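Local coordinates for tryptophane-5-halogenase (Microbispora sp. ATCC PTA-5024, PDB 5UAO), which probably catalyses the flavin-dependent chlorination of a tryptophan at carbon 5 in a lanthipeptide during NAI-107 biosynthesis, at residues M78-F81 against L82-L86; V182-L185 against T186-A190; R482-P485 against E486-R489; T423-S426 against G427-L431; A91-Y94 against Q95-P99. One frame throughout, in Å; residues are numbered along the deposited sequence.

Interaction 1: residues M78-F81 against L82-L86; sequences MVMF and LHHYL
Met78 O accepts from Leu82 N at 2.9 Å, and the Met78 side chain reaches its partner one turn on only loosely, CG lying 4.4 Å from Leu82 CD1. Val79 O accepts from His83 N, while Val79 CG1 rests 3.9 Å from His83 CD2; the imidazole is held by bonds at both nitrogens, NE2 to Tyr174 and ND1 to the backbone of Ile88. At Met80 the helix 76-85 starts to widen: Met80 O receives His84 N at 2.7 Å and, weakly, Tyr85 N as well. The turn at 82-85 is pi-type, and the better bond to Phe81 O comes from the fifth residue on, Leu86 N at 3.0 Å with the donor almost in line with the C=O (178°); Tyr85 N adds a weak one. With CG anti to the backbone N (chi1 -175°), the Phe81 ring reaches forward to meet Tyr85 with CE1 and Leu86 with CE2. The Phe81 and Tyr85 planes are 19° apart, but the rings are slid so that they barely overlap, Phe81 CE1 touching Tyr85 CD2 at 3.5 Å. Phe81 CE2 lies 4.0 Å from Leu86 CG, and Leu86 in turn touches helix 39-51.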
loop_
_atom_site.group_PDB
_atom_site.type_symbol
_atom_site.label_atom_id
_atom_site.label_comp_id
_atom_site.label_asym_id
_atom_site.label_seq_id
_atom_site.Cartn_x
_atom_site.Cartn_y
_atom_site.Cartn_z
ATOM N N MET A 78 6.197 4.559 18.561
ATOM C CA MET A 78 5.818 5.544 19.552
ATOM C C MET A 78 7.039 6.209 20.144
ATOM O O MET A 78 6.972 7.384 20.606
ATOM C CB MET A 78 4.979 4.924 20.658
ATOM C CG MET A 78 4.098 5.907 21.351
ATOM S SD MET A 78 2.869 6.660 20.268
ATOM C CE MET A 78 2.203 7.936 21.318
ATOM N N VAL A 79 8.140 5.482 20.228
ATOM C CA VAL A 79 9.392 6.102 20.694
ATOM C C VAL A 79 9.859 7.290 19.853
ATOM O O VAL A 79 10.217 8.371 20.409
ATOM C CB VAL A 79 10.518 5.060 20.776
ATOM C CG1 VAL A 79 11.825 5.699 21.230
ATOM C CG2 VAL A 79 10.104 3.934 21.755
ATOM N N MET A 80 9.834 7.129 18.527
ATOM C CA MET A 80 10.063 8.228 17.615
ATOM C C MET A 80 9.070 9.343 17.653
ATOM O O MET A 80 9.438 10.542 17.585
ATOM C CB MET A 80 10.242 7.715 16.199
ATOM C CG MET A 80 11.508 6.905 16.026
ATOM S SD MET A 80 11.798 6.501 14.292
ATOM C CE MET A 80 10.571 5.228 14.105
ATOM N N PHE A 81 7.790 9.003 17.709
ATOM C CA PHE A 81 6.764 10.020 17.877
ATOM C C PHE A 81 6.977 10.910 19.092
ATOM O O PHE A 81 7.007 12.151 19.000
ATOM C CB PHE A 81 5.375 9.333 17.913
ATOM C CG PHE A 81 4.238 10.290 17.967
ATOM C CD1 PHE A 81 3.690 10.799 16.826
ATOM C CD2 PHE A 81 3.687 10.621 19.170
ATOM C CE1 PHE A 81 2.648 11.731 16.903
ATOM C CE2 PHE A 81 2.670 11.530 19.259
ATOM C CZ PHE A 81 2.130 12.073 18.119
ATOM N N LEU A 82 7.223 10.292 20.237
ATOM C CA LEU A 82 7.405 11.070 21.432
ATOM C C LEU A 82 8.607 11.995 21.292
ATOM O O LEU A 82 8.508 13.202 21.578
ATOM C CB LEU A 82 7.540 10.191 22.699
ATOM C CG LEU A 82 6.271 9.386 23.091
ATOM C CD1 LEU A 82 6.631 8.283 24.078
ATOM C CD2 LEU A 82 5.153 10.286 23.625
ATOM N N HIS A 83 9.751 11.435 20.913
ATOM C CA HIS A 83 10.939 12.194 20.993
ATOM C C HIS A 83 11.165 13.131 19.764
ATOM O O HIS A 83 11.675 14.258 19.945
ATOM C CB HIS A 83 12.141 11.333 21.290
ATOM C CG HIS A 83 12.040 10.555 22.582
ATOM N ND1 HIS A 83 11.762 11.145 23.795
ATOM C CD2 HIS A 83 12.106 9.218 22.810
ATOM C CE1 HIS A 83 11.671 10.198 24.728
ATOM N NE2 HIS A 83 11.910 9.022 24.159
ATOM N N HIS A 84 10.855 12.666 18.565
ATOM C CA HIS A 84 11.116 13.414 17.364
ATOM C C HIS A 84 9.931 14.327 17.077
ATOM O O HIS A 84 10.099 15.525 17.010
ATOM C CB HIS A 84 11.431 12.546 16.170
ATOM C CG HIS A 84 12.791 11.933 16.202
ATOM N ND1 HIS A 84 13.942 12.684 16.244
ATOM C CD2 HIS A 84 13.191 10.632 16.203
ATOM C CE1 HIS A 84 14.998 11.881 16.268
ATOM N NE2 HIS A 84 14.571 10.634 16.226
ATOM N N TYR A 85 8.726 13.790 16.983
ATOM C CA TYR A 85 7.610 14.583 16.548
ATOM C C TYR A 85 7.225 15.571 17.607
ATOM O O TYR A 85 6.966 16.766 17.296
ATOM C CB TYR A 85 6.420 13.703 16.240
ATOM C CG TYR A 85 5.344 14.345 15.404
ATOM C CD1 TYR A 85 5.488 14.437 14.015
ATOM C CD2 TYR A 85 4.139 14.727 15.968
ATOM C CE1 TYR A 85 4.472 14.949 13.220
ATOM C CE2 TYR A 85 3.129 15.251 15.210
ATOM C CZ TYR A 85 3.307 15.385 13.849
ATOM O OH TYR A 85 2.311 15.915 13.118
ATOM N N LEU A 86 7.169 15.125 18.864
ATOM C CA LEU A 86 6.773 16.055 19.926
ATOM C C LEU A 86 8.004 16.726 20.605
ATOM O O LEU A 86 7.802 17.573 21.490
ATOM C CB LEU A 86 5.882 15.410 20.982
ATOM C CG LEU A 86 4.532 14.761 20.564
ATOM C CD1 LEU A 86 3.876 14.314 21.844
ATOM C CD2 LEU A 86 3.610 15.712 19.840
#

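Interaction 2: residues V182-L185 against T186-A190; sequences VRYL and TELAA
Tyr184 and Leu188, one turn apart on helix 178-191, form the close-packed side of this contact. Leu188 comes over one face of the phenol ring, offset toward the rim: its CG is 4.2 Å from the Tyr184 ring centroid, a CH-pi contact, and Leu188 CD1 touches Tyr184 CE2 at 3.7 Å. A chi1 of -180° turns the Tyr184 ring away from its own backbone N and toward the next turn, and the phenol OH is bonded to Glu92. Leu188 would probably lose the ring face it rests on, and Glu92 its hydroxyl partner, if Tyr184 were an alanine. Thr186 is also tightly held: OG1 turns back to Val182 O at 2.6 Å, and Thr186 N reaches Val182 O at 2.9 Å from the opposite face of the carbonyl plane, two bonds gripping one acceptor. On the looser solvent side, exposed Arg183 and partly exposed Glu187 keep their charged ends apart, with Arg183 NH2 6.4 Å from Glu187 OE1; Glu187 instead pairs with Arg191. Leu185 and Val182 face helix 39-51, whereas Tyr184 lies against Phe93 and Val97 of helix 90-97.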
loop_
_atom_site.group_PDB
_atom_site.type_symbol
_atom_site.label_atom_id
_atom_site.label_comp_id
_atom_site.label_asym_id
_atom_site.label_seq_id
_atom_site.Cartn_x
_atom_site.Cartn_y
_atom_site.Cartn_z
ATOM N N VAL A 182 0.544 10.922 31.986
ATOM C CA VAL A 182 -0.391 12.025 31.919
ATOM C C VAL A 182 0.060 13.297 32.637
ATOM O O VAL A 182 -0.160 14.386 32.115
ATOM C CB VAL A 182 -1.845 11.625 32.289
ATOM C CG1 VAL A 182 -2.734 12.861 32.194
ATOM C CG2 VAL A 182 -2.369 10.634 31.259
ATOM N N ARG A 183 0.627 13.144 33.828
ATOM C CA ARG A 183 1.038 14.284 34.621
ATOM C C ARG A 183 2.161 15.008 33.838
ATOM O O ARG A 183 2.183 16.207 33.740
ATOM C CB ARG A 183 1.507 13.834 36.014
ATOM C CG ARG A 183 2.061 14.969 36.861
ATOM C CD ARG A 183 2.249 14.532 38.296
ATOM N NE ARG A 183 3.308 15.275 38.984
ATOM C CZ ARG A 183 3.158 16.459 39.587
ATOM N NH1 ARG A 183 1.978 17.090 39.595
ATOM N NH2 ARG A 183 4.210 17.018 40.188
ATOM N N TYR A 184 3.081 14.236 33.290
ATOM C CA TYR A 184 4.164 14.807 32.528
ATOM C C TYR A 184 3.734 15.522 31.283
ATOM O O TYR A 184 4.153 16.643 31.015
ATOM C CB TYR A 184 5.135 13.724 32.111
ATOM C CG TYR A 184 6.276 14.290 31.321
ATOM C CD1 TYR A 184 7.173 15.207 31.911
ATOM C CD2 TYR A 184 6.545 13.855 30.058
ATOM C CE1 TYR A 184 8.263 15.730 31.196
ATOM C CE2 TYR A 184 7.643 14.355 29.349
ATOM C CZ TYR A 184 8.514 15.275 29.931
ATOM O OH TYR A 184 9.621 15.764 29.229
ATOM N N LEU A 185 2.882 14.883 30.495
ATOM C CA LEU A 185 2.323 15.542 29.348
ATOM C C LEU A 185 1.540 16.808 29.728
ATOM O O LEU A 185 1.574 17.814 29.028
ATOM C CB LEU A 185 1.406 14.592 28.566
ATOM C CG LEU A 185 2.019 13.326 27.972
ATOM C CD1 LEU A 185 0.929 12.455 27.347
ATOM C CD2 LEU A 185 3.140 13.659 27.013
ATOM N N THR A 186 0.876 16.762 30.862
ATOM C CA THR A 186 0.101 17.925 31.297
ATOM C C THR A 186 1.023 19.098 31.633
ATOM O O THR A 186 0.770 20.270 31.289
ATOM C CB THR A 186 -0.749 17.548 32.513
ATOM O OG1 THR A 186 -1.691 16.523 32.136
ATOM C CG2 THR A 186 -1.507 18.797 33.090
ATOM N N GLU A 187 2.126 18.757 32.254
ATOM C CA GLU A 187 3.148 19.752 32.596
ATOM C C GLU A 187 3.787 20.325 31.354
ATOM O O GLU A 187 4.003 21.535 31.281
ATOM C CB GLU A 187 4.237 19.123 33.521
ATOM C CG GLU A 187 5.508 19.974 33.719
ATOM C CD GLU A 187 6.818 19.162 33.728
ATOM O OE1 GLU A 187 7.187 18.593 34.791
ATOM O OE2 GLU A 187 7.504 19.129 32.669
ATOM N N LEU A 188 4.107 19.467 30.383
ATOM C CA LEU A 188 4.720 19.912 29.156
ATOM C C LEU A 188 3.813 20.821 28.412
ATOM O O LEU A 188 4.249 21.817 27.932
ATOM C CB LEU A 188 5.115 18.757 28.223
ATOM C CG LEU A 188 6.505 18.193 28.255
ATOM C CD1 LEU A 188 6.710 17.184 27.119
ATOM C CD2 LEU A 188 7.508 19.319 28.102
ATOM N N ALA A 189 2.525 20.486 28.314
ATOM C CA ALA A 189 1.583 21.323 27.588
ATOM C C ALA A 189 1.508 22.758 28.193
ATOM O O ALA A 189 1.505 23.751 27.451
ATOM C CB ALA A 189 0.198 20.668 27.617
ATOM N N ALA A 190 1.517 22.836 29.526
ATOM C CA ALA A 190 1.455 24.142 30.206
ATOM C C ALA A 190 2.730 24.932 29.952
ATOM O O ALA A 190 2.682 26.108 29.661
ATOM C CB ALA A 190 1.266 23.945 31.692
#

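Interaction 3: residues R482-P485 against E486-R489; sequences REPP and EQWR
Glu483 reaches forward over the first turn of helix 485-501 toward Gln487 and Trp488, with Pro484 at the N-cap and Pro485 as the first helical residue. Proline suits this place, since a first-turn nitrogen needs no acceptor within the helix. Pro484 O takes Gln487 N in a weak bond, and Pro485 O receives Arg489 N at 3.0 Å in a nearly straight one (172°). The Glu483 side chain leaves CB with CG between the backbone N and the carbonyl carbon (chi1 58°) and then runs extended, which carries its carboxylate over the turn. Glu483 CD comes within 4.1 Å of Trp488 N; its OE1 lies 3.7 Å from Gln487 CB; its OE2 lies 3.7 Å from Trp488 CB and also meets the indole at its edge, near the ring plane. The carboxylate stands almost upright to that ring, 86° between planes, and OE2 is paired with Arg491. Were Glu483 replaced by an alanine, Arg491 would probably lack this carboxylate and the indole edge the oxygen beside it. Trp488 itself leads inward, NE1 bonded to Gly128 O, and packs on helix 129-136, where Glu135 also holds Arg489. The guanidinium of Arg489 folds back so that Pro485 O sits over one of its faces, and Arg489 NH1 lies 3.8 Å from Pro485 CB.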
loop_
_atom_site.group_PDB
_atom_site.type_symbol
_atom_site.label_atom_id
_atom_site.label_comp_id
_atom_site.label_asym_id
_atom_site.label_seq_id
_atom_site.Cartn_x
_atom_site.Cartn_y
_atom_site.Cartn_z
ATOM N N ARG A 482 16.150 -21.785 2.722
ATOM C CA ARG A 482 16.826 -21.261 1.543
ATOM C C ARG A 482 18.354 -21.263 1.707
ATOM O O ARG A 482 19.110 -20.710 0.910
ATOM C CB ARG A 482 16.271 -19.872 1.317
ATOM C CG ARG A 482 14.754 -19.928 1.073
ATOM C CD ARG A 482 14.375 -19.737 -0.392
ATOM N NE ARG A 482 14.582 -18.338 -0.755
ATOM C CZ ARG A 482 13.784 -17.332 -0.394
ATOM N NH1 ARG A 482 12.682 -17.547 0.326
ATOM N NH2 ARG A 482 14.089 -16.096 -0.764
ATOM N N GLU A 483 18.817 -21.911 2.755
ATOM C CA GLU A 483 20.225 -21.925 3.072
ATOM C C GLU A 483 20.480 -23.234 3.802
ATOM O O GLU A 483 19.547 -23.830 4.371
ATOM C CB GLU A 483 20.579 -20.734 3.957
ATOM C CG GLU A 483 19.787 -20.708 5.261
ATOM C CD GLU A 483 20.210 -19.614 6.214
ATOM O OE1 GLU A 483 21.268 -18.962 6.029
ATOM O OE2 GLU A 483 19.464 -19.414 7.208
ATOM N N PRO A 484 21.721 -23.708 3.758
ATOM C CA PRO A 484 22.050 -24.946 4.455
ATOM C C PRO A 484 21.761 -24.813 5.981
ATOM O O PRO A 484 21.912 -23.741 6.552
ATOM C CB PRO A 484 23.564 -25.099 4.217
ATOM C CG PRO A 484 23.931 -24.150 3.121
ATOM C CD PRO A 484 22.886 -23.076 3.109
ATOM N N PRO A 485 21.324 -25.892 6.630
ATOM C CA PRO A 485 20.961 -25.727 8.031
ATOM C C PRO A 485 22.091 -25.243 8.948
ATOM O O PRO A 485 21.826 -24.612 9.939
ATOM C CB PRO A 485 20.505 -27.103 8.418
ATOM C CG PRO A 485 19.938 -27.675 7.182
ATOM C CD PRO A 485 20.834 -27.173 6.086
ATOM N N GLU A 486 23.347 -25.524 8.599
ATOM C CA GLU A 486 24.490 -25.117 9.395
ATOM C C GLU A 486 24.705 -23.648 9.383
ATOM O O GLU A 486 25.237 -23.100 10.323
ATOM C CB GLU A 486 25.800 -25.786 8.894
ATOM C CG GLU A 486 25.962 -25.843 7.378
ATOM C CD GLU A 486 25.291 -27.082 6.751
ATOM O OE1 GLU A 486 25.854 -27.584 5.751
ATOM O OE2 GLU A 486 24.219 -27.562 7.232
ATOM N N GLN A 487 24.343 -22.982 8.299
ATOM C CA GLN A 487 24.403 -21.538 8.299
ATOM C C GLN A 487 23.399 -20.909 9.290
ATOM O O GLN A 487 23.755 -19.962 10.021
ATOM C CB GLN A 487 24.236 -21.006 6.859
ATOM C CG GLN A 487 25.473 -21.421 6.033
ATOM C CD GLN A 487 26.799 -21.304 6.836
ATOM O OE1 GLN A 487 27.222 -20.197 7.204
ATOM N NE2 GLN A 487 27.425 -22.450 7.155
ATOM N N TRP A 488 22.162 -21.410 9.311
ATOM C CA TRP A 488 21.170 -20.909 10.288
ATOM C C TRP A 488 21.718 -21.137 11.688
ATOM O O TRP A 488 21.773 -20.209 12.493
ATOM C CB TRP A 488 19.832 -21.624 10.152
ATOM C CG TRP A 488 18.829 -21.061 11.106
ATOM C CD1 TRP A 488 17.947 -20.038 10.853
ATOM C CD2 TRP A 488 18.595 -21.468 12.452
ATOM N NE1 TRP A 488 17.207 -19.753 11.971
ATOM C CE2 TRP A 488 17.569 -20.612 12.974
ATOM C CE3 TRP A 488 19.169 -22.410 13.302
ATOM C CZ2 TRP A 488 17.104 -20.716 14.299
ATOM C CZ3 TRP A 488 18.671 -22.523 14.621
ATOM C CH2 TRP A 488 17.651 -21.656 15.099
ATOM N N ARG A 489 22.154 -22.377 11.943
ATOM C CA ARG A 489 22.709 -22.746 13.222
ATOM C C ARG A 489 23.862 -21.845 13.678
ATOM O O ARG A 489 23.900 -21.422 14.880
ATOM C CB ARG A 489 23.133 -24.216 13.242
ATOM C CG ARG A 489 21.972 -25.170 13.373
ATOM C CD ARG A 489 22.377 -26.581 13.762
ATOM N NE ARG A 489 23.149 -27.259 12.710
ATOM C CZ ARG A 489 22.686 -28.149 11.838
ATOM N NH1 ARG A 489 21.397 -28.526 11.805
ATOM N NH2 ARG A 489 23.563 -28.697 10.984
#

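Interaction 4: residues T423-S426 against G427-L431; sequences TDIS and GIEPL
The turn that leads into helix 429-437 centres on Ile425, whose carbonyl is met by two amides from the residues ahead. Ile428 N gives the straighter bond, 3.0 Å to Ile425 O with 157° at the hydrogen, although it approaches from above the carbonyl plane; Glu429 N reaches the same oxygen only weakly, and is weakly bonded to Ser426 O too. Ile425 CB lies 4.3 Å from Ile428 CG2, and the methyl Ile425 CD1 runs 3.8 Å from Glu429 OE1, an apolar group against a carboxylate whose other oxygen is paired with Arg433. The bend in Glu429 at chi2 (54°) brings OE1 back over Ile425.

An Asx turn, from Asp424 to Ser426, overlaps this one. Asp424 OD1 accepts Ser426 N at 2.9 Å, nearly along its C-O axis, and Ser426 OG at 2.6 Å on its syn lone pair. Both donors thus come from one residue, and the second bond pins the serine hydroxyl, with chi1 at 51° setting OG toward the aspartate. Asp424 OD2 is bonded to Ser252, which joins this connection between helices 414-422 and 429-437 to the 252-253 loop. Pro430, the second residue of the helix, has CD 3.6 Å from Ser426 O, where a main-chain N-H cannot serve, and it packs on Gln388 of the second subunit.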
loop_
_atom_site.group_PDB
_atom_site.type_symbol
_atom_site.label_atom_id
_atom_site.label_comp_id
_atom_site.label_asym_id
_atom_site.label_seq_id
_atom_site.Cartn_x
_atom_site.Cartn_y
_atom_site.Cartn_z
ATOM N N THR A 423 -15.365 -16.917 15.813
ATOM C CA THR A 423 -14.657 -15.671 15.533
ATOM C C THR A 423 -14.662 -15.398 14.033
ATOM O O THR A 423 -14.147 -16.203 13.224
ATOM C CB THR A 423 -13.215 -15.741 16.091
ATOM O OG1 THR A 423 -13.290 -15.975 17.508
ATOM C CG2 THR A 423 -12.415 -14.424 15.742
ATOM N N ASP A 424 -15.190 -14.230 13.660
ATOM C CA ASP A 424 -15.226 -13.807 12.266
ATOM C C ASP A 424 -13.802 -13.429 11.860
ATOM O O ASP A 424 -13.224 -12.509 12.445
ATOM C CB ASP A 424 -16.159 -12.585 12.166
ATOM C CG ASP A 424 -16.317 -12.031 10.774
ATOM O OD1 ASP A 424 -15.699 -12.489 9.803
ATOM O OD2 ASP A 424 -17.121 -11.051 10.702
ATOM N N ILE A 425 -13.261 -14.152 10.871
ATOM C CA ILE A 425 -11.969 -13.897 10.291
ATOM C C ILE A 425 -12.100 -13.596 8.784
ATOM O O ILE A 425 -11.114 -13.595 8.089
ATOM C CB ILE A 425 -11.015 -15.128 10.498
ATOM C CG1 ILE A 425 -11.659 -16.433 9.965
ATOM C CG2 ILE A 425 -10.721 -15.322 11.982
ATOM C CD1 ILE A 425 -10.643 -17.542 9.690
ATOM N N SER A 426 -13.289 -13.208 8.335
ATOM C CA SER A 426 -13.568 -13.064 6.923
ATOM C C SER A 426 -12.605 -12.191 6.234
ATOM O O SER A 426 -12.186 -12.494 5.134
ATOM C CB SER A 426 -15.027 -12.605 6.663
ATOM O OG SER A 426 -15.441 -11.481 7.386
ATOM N N GLY A 427 -12.194 -11.106 6.857
ATOM C CA GLY A 427 -11.408 -10.110 6.137
ATOM C C GLY A 427 -9.943 -10.506 5.936
ATOM O O GLY A 427 -9.185 -9.841 5.171
ATOM N N ILE A 428 -9.501 -11.551 6.633
ATOM C CA ILE A 428 -8.118 -12.021 6.478
ATOM C C ILE A 428 -8.065 -13.468 5.987
ATOM O O ILE A 428 -7.026 -14.047 5.742
ATOM C CB ILE A 428 -7.346 -11.809 7.786
ATOM C CG1 ILE A 428 -5.884 -11.995 7.612
ATOM C CG2 ILE A 428 -7.856 -12.707 8.913
ATOM C CD1 ILE A 428 -5.119 -11.651 8.871
ATOM N N GLU A 429 -9.222 -14.039 5.778
ATOM C CA GLU A 429 -9.320 -15.367 5.271
ATOM C C GLU A 429 -8.581 -15.580 3.940
ATOM O O GLU A 429 -7.935 -16.593 3.768
ATOM C CB GLU A 429 -10.835 -15.639 5.200
ATOM C CG GLU A 429 -11.331 -16.810 4.407
ATOM C CD GLU A 429 -10.678 -18.079 4.833
ATOM O OE1 GLU A 429 -10.213 -18.125 5.998
ATOM O OE2 GLU A 429 -10.626 -19.009 3.989
ATOM N N PRO A 430 -8.603 -14.609 3.013
ATOM C CA PRO A 430 -7.836 -14.869 1.777
ATOM C C PRO A 430 -6.354 -14.975 2.054
ATOM O O PRO A 430 -5.666 -15.793 1.492
ATOM C CB PRO A 430 -8.138 -13.638 0.914
ATOM C CG PRO A 430 -9.460 -13.123 1.398
ATOM C CD PRO A 430 -9.526 -13.456 2.888
ATOM N N LEU A 431 -5.868 -14.169 2.988
ATOM C CA LEU A 431 -4.463 -14.258 3.419
ATOM C C LEU A 431 -4.169 -15.596 4.140
ATOM O O LEU A 431 -3.107 -16.194 3.932
ATOM C CB LEU A 431 -4.160 -13.069 4.353
ATOM C CG LEU A 431 -2.730 -12.949 4.838
ATOM C CD1 LEU A 431 -1.814 -12.819 3.647
ATOM C CD2 LEU A 431 -2.540 -11.738 5.736
#

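Interaction 5: residues A91-Y94 against Q95-P99; sequences AEFY and QHVRP
Gln95 opens the last turns of helix 90-97, its amide bonded to Ala91 O and its CB 3.3 Å from that oxygen. His96 N follows to Glu92 O at 2.9 Å, and the imidazole adds a second, weak bond to the same carbonyl, His96 ND1 to Glu92 O at 3.3 Å, with that oxygen near the plane of the ring at its edge. The ring also lies beside the Glu92 chain, Glu92 CG 3.9 Å from His96 ND1, while the Glu92 carboxylate, beyond its bond to Tyr184, pairs with Arg191. Val97 N donates to Phe93 O at 2.7 Å, and its side chain sits over one face of the Phe93 ring, CB above the face and Val97 CG2 3.7 Å from Phe93 CE1. The first torsion of Phe93, -180°, brings the ring beneath the valine. At Arg98 the helix ends with a positive phi of 55°; its amide keeps only a weak bond to Tyr94 O, and its guanidinium pairs with Glu291. This reversal turns Pro99 back against the preceding turn. The Pro99 and Tyr94 side chains cross at about a right angle, and Pro99 also touches Phe93 CE2, while Tyr94 OH is bonded to Trp101. Pro99 CG stands over the centre of the Tyr94 ring, 3.7 Å from the centroid and 1° off the normal, a CH-pi contact.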
loop_
_atom_site.group_PDB
_atom_site.type_symbol
_atom_site.label_atom_id
_atom_site.label_comp_id
_atom_site.label_asym_id
_atom_site.label_seq_id
_atom_site.Cartn_x
_atom_site.Cartn_y
_atom_site.Cartn_z
ATOM N N ALA A 91 16.049 12.451 28.525
ATOM C CA ALA A 91 16.498 12.364 29.905
ATOM C C ALA A 91 15.362 12.799 30.834
ATOM O O ALA A 91 15.048 12.148 31.842
ATOM C CB ALA A 91 17.780 13.222 30.113
ATOM N N GLU A 92 14.707 13.880 30.473
ATOM C CA GLU A 92 13.558 14.364 31.222
ATOM C C GLU A 92 12.386 13.382 31.247
ATOM O O GLU A 92 11.732 13.197 32.263
ATOM C CB GLU A 92 13.057 15.686 30.626
ATOM C CG GLU A 92 12.048 16.418 31.513
ATOM C CD GLU A 92 11.608 17.768 30.935
ATOM O OE1 GLU A 92 10.997 17.800 29.828
ATOM O OE2 GLU A 92 11.867 18.792 31.623
ATOM N N PHE A 93 12.111 12.807 30.109
ATOM C CA PHE A 93 11.071 11.752 29.996
ATOM C C PHE A 93 11.395 10.598 30.930
ATOM O O PHE A 93 10.524 10.121 31.720
ATOM C CB PHE A 93 10.940 11.282 28.560
ATOM C CG PHE A 93 9.903 10.218 28.354
ATOM C CD1 PHE A 93 8.584 10.551 28.245
ATOM C CD2 PHE A 93 10.278 8.874 28.228
ATOM C CE1 PHE A 93 7.616 9.578 28.032
ATOM C CE2 PHE A 93 9.317 7.915 28.028
ATOM C CZ PHE A 93 7.992 8.276 27.934
ATOM N N TYR A 94 12.644 10.167 30.913
ATOM C CA TYR A 94 13.015 9.058 31.772
ATOM C C TYR A 94 12.904 9.411 33.252
ATOM O O TYR A 94 12.499 8.599 34.118
ATOM C CB TYR A 94 14.415 8.517 31.464
ATOM C CG TYR A 94 14.448 7.419 30.414
ATOM C CD1 TYR A 94 14.050 7.652 29.124
ATOM C CD2 TYR A 94 14.955 6.173 30.701
ATOM C CE1 TYR A 94 14.102 6.681 28.167
ATOM C CE2 TYR A 94 15.032 5.186 29.733
ATOM C CZ TYR A 94 14.576 5.432 28.490
ATOM O OH TYR A 94 14.674 4.445 27.544
ATOM N N GLN A 95 13.232 10.640 33.542
ATOM C CA GLN A 95 13.193 11.092 34.901
ATOM C C GLN A 95 11.744 11.184 35.414
ATOM O O GLN A 95 11.460 10.827 36.527
ATOM C CB GLN A 95 13.895 12.475 34.962
ATOM C CG GLN A 95 13.920 13.131 36.319
ATOM C CD GLN A 95 14.624 12.253 37.333
ATOM O OE1 GLN A 95 15.494 11.436 36.976
ATOM N NE2 GLN A 95 14.250 12.399 38.604
ATOM N N HIS A 96 10.852 11.725 34.616
ATOM C CA HIS A 96 9.496 11.966 35.057
ATOM C C HIS A 96 8.605 10.775 34.830
ATOM O O HIS A 96 7.675 10.545 35.599
ATOM C CB HIS A 96 8.903 13.130 34.305
ATOM C CG HIS A 96 9.303 14.457 34.838
ATOM N ND1 HIS A 96 10.595 14.934 34.768
ATOM C CD2 HIS A 96 8.576 15.418 35.442
ATOM C CE1 HIS A 96 10.648 16.135 35.315
ATOM N NE2 HIS A 96 9.441 16.447 35.743
ATOM N N VAL A 97 8.808 10.032 33.764
ATOM C CA VAL A 97 7.809 8.939 33.487
ATOM C C VAL A 97 8.289 7.579 34.016
ATOM O O VAL A 97 7.475 6.701 34.336
ATOM C CB VAL A 97 7.471 8.866 32.002
ATOM C CG1 VAL A 97 6.500 7.683 31.676
ATOM C CG2 VAL A 97 6.885 10.196 31.577
ATOM N N ARG A 98 9.600 7.408 34.107
ATOM C CA ARG A 98 10.202 6.186 34.537
ATOM C C ARG A 98 9.765 4.946 33.716
ATOM O O ARG A 98 9.324 3.971 34.268
ATOM C CB ARG A 98 10.015 5.990 36.057
ATOM C CG ARG A 98 10.868 6.994 36.894
ATOM C CD ARG A 98 10.548 7.018 38.397
ATOM N NE ARG A 98 10.068 5.718 38.864
ATOM C CZ ARG A 98 9.245 5.514 39.893
ATOM N NH1 ARG A 98 8.837 6.540 40.658
ATOM N NH2 ARG A 98 8.838 4.255 40.162
ATOM N N PRO A 99 10.049 4.947 32.406
ATOM C CA PRO A 99 9.575 3.874 31.551
ATOM C C PRO A 99 10.384 2.622 31.763
ATOM O O PRO A 99 11.538 2.687 32.253
ATOM C CB PRO A 99 9.880 4.386 30.155
ATOM C CG PRO A 99 11.162 5.220 30.386
ATOM C CD PRO A 99 10.816 5.933 31.646
#

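Interactions 1, 2 and 5 gather on one side of the chain. Helices 76-85 and 90-97 follow each other, and His83 CE1 touches Phe93 CD2 at 4.0 Å, with the two contact centres about 14 Å apart. Interactions 2 and 5, centres about 12 Å apart, are joined by a probable hydrogen bond between Tyr184 OH and Glu92 OE1 (2.5 Å). Interactions 1 and 2 lie near the FAD, the side chains of Met78 and Val182 each about 7 Å from it and so not touching; Phe93 of interaction 5 is about 12 Å away. Interactions 3 and 4 are remote helix starts, their centres about 38 and 33 Å from that of interaction 1.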